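Local atomic coordinates of programmed Cell Death Protein 5 Homolog (Leishmania major, PDB entry 6VMT), a protein that belongs to the PDCD5 family and probably binds DNA. Residues 99-102 / 103-106. Sequence-based numbering, arbitrary orientation.
Sequences EAES and RSHI
Ser-104 and Glu-101 meet in a local contact at the C-terminal end of helix 85-103, the last of the chain, where it ends and gives way to the last modelled residues. The contact lies on the surface, far from the centre of the chain, and joins the final helical turn to the residues just after it. A regular i to i+4 bond runs from Arg-103 N to Glu-99 O, 3.1 Å long and nearly straight at 163°. Nearer the end of the helix, His-105 N donates to Ser-102 O at 2.8 Å, an i to i+3 bond whose donor stands well above the carbonyl plane. Beyond that N, the positive phi of His-105 (69°) turns the chain off the helical path. Its imidazole stays near the turn, with Arg-103 O 3.2 Å above the plane of one face of the His-105 ring and displaced from the ring centre.

A small polar side chain suits position 104, since its hydroxyl can serve a carbonyl at a helix end. Ser-104 OG lies between its own N and carbonyl carbon (chi1 62°), which turns it back over the helix end to donate to Glu-101 O at 2.7 Å. It approaches from above that carbonyl plane. Ser-102 also folds back, its OG bonding to Gln-98 O one turn earlier. Arginine suits position 103 because its long charged chain can lead outward at the exposed surface, while Arg-103 CB still rests 3.6 Å from Ala-100 O. Glutamate, flexible and charged, fits the exposed surface at 101: a bend at chi2 swings the carboxylate toward the tail, leaving Glu-101 OE2 3.3 Å from Ser-104 OG.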
loop_
_atom_site.group_PDB
_atom_site.type_symbol
_atom_site.label_atom_id
_atom_site.label_comp_id
_atom_site.label_asym_id
_atom_site.label_seq_id
_atom_site.Cartn_x
_atom_site.Cartn_y
_atom_site.Cartn_z
ATOM N N GLU A 99 0.555 -0.780 -17.831
ATOM C CA GLU A 99 -0.233 -2.037 -17.685
ATOM C C GLU A 99 -0.606 -2.506 -19.091
ATOM O O GLU A 99 -0.317 -3.664 -19.414
ATOM C CB GLU A 99 -1.494 -1.859 -16.817
ATOM C CG GLU A 99 -1.253 -2.026 -15.315
ATOM C CD GLU A 99 -2.286 -1.468 -14.330
ATOM O OE1 GLU A 99 -3.459 -1.254 -14.750
ATOM O OE2 GLU A 99 -1.914 -1.248 -13.124
ATOM N N ALA A 100 -1.210 -1.618 -19.886
ATOM C CA ALA A 100 -1.579 -1.849 -21.301
ATOM C C ALA A 100 -0.331 -2.143 -22.143
ATOM O O ALA A 100 -0.400 -3.052 -22.955
ATOM C CB ALA A 100 -2.328 -0.668 -21.828
ATOM N N GLU A 101 0.779 -1.436 -21.945
ATOM C CA GLU A 101 2.002 -1.625 -22.774
ATOM C C GLU A 101 2.666 -2.976 -22.475
ATOM O O GLU A 101 3.391 -3.468 -23.359
ATOM C CB GLU A 101 3.017 -0.501 -22.558
ATOM C CG GLU A 101 4.004 -0.376 -23.704
ATOM C CD GLU A 101 3.371 0.186 -24.964
ATOM O OE1 GLU A 101 2.985 1.371 -24.940
ATOM O OE2 GLU A 101 3.258 -0.561 -25.965
ATOM N N SER A 102 2.489 -3.520 -21.262
ATOM C CA SER A 102 2.874 -4.912 -20.890
ATOM C C SER A 102 1.992 -5.883 -21.680
ATOM O O SER A 102 2.548 -6.719 -22.409
ATOM C CB SER A 102 2.743 -5.167 -19.405
ATOM O OG SER A 102 3.340 -4.128 -18.651
ATOM N N ARG A 103 0.670 -5.705 -21.569
ATOM C CA ARG A 103 -0.393 -6.561 -22.162
ATOM C C ARG A 103 -0.358 -6.521 -23.702
ATOM O O ARG A 103 -1.064 -7.355 -24.309
ATOM C CB ARG A 103 -1.769 -6.137 -21.636
ATOM C CG ARG A 103 -2.240 -6.922 -20.420
ATOM C CD ARG A 103 -3.579 -6.467 -19.846
ATOM N NE ARG A 103 -4.649 -6.295 -20.830
ATOM C CZ ARG A 103 -5.946 -6.144 -20.546
ATOM N NH1 ARG A 103 -6.375 -6.158 -19.294
ATOM N NH2 ARG A 103 -6.819 -5.992 -21.526
ATOM N N SER A 104 0.418 -5.615 -24.322
ATOM C CA SER A 104 0.629 -5.549 -25.799
ATOM C C SER A 104 1.731 -6.537 -26.213
ATOM O O SER A 104 1.945 -6.734 -27.442
ATOM C CB SER A 104 0.926 -4.136 -26.264
ATOM O OG SER A 104 2.125 -3.638 -25.688
ATOM N N HIS A 105 2.379 -7.155 -25.218
ATOM C CA HIS A 105 3.431 -8.192 -25.381
ATOM C C HIS A 105 4.686 -7.535 -25.972
ATOM O O HIS A 105 5.352 -8.206 -26.789
ATOM C CB HIS A 105 2.927 -9.368 -26.251
ATOM C CG HIS A 105 1.504 -9.783 -26.032
ATOM N ND1 HIS A 105 0.985 -10.057 -24.775
ATOM C CD2 HIS A 105 0.497 -10.006 -26.910
ATOM C CE1 HIS A 105 -0.282 -10.410 -24.889
ATOM N NE2 HIS A 105 -0.607 -10.387 -26.190
ATOM N N ILE A 106 4.991 -6.283 -25.588
ATOM C CA ILE A 106 6.115 -5.474 -26.169
ATOM C C ILE A 106 7.167 -5.215 -25.072
ATOM O O ILE A 106 8.372 -5.552 -25.176
ATOM C CB ILE A 106 5.606 -4.164 -26.831
ATOM C CG1 ILE A 106 4.400 -4.388 -27.759
ATOM C CG2 ILE A 106 6.741 -3.441 -27.559
ATOM C CD1 ILE A 106 4.646 -5.282 -28.981
#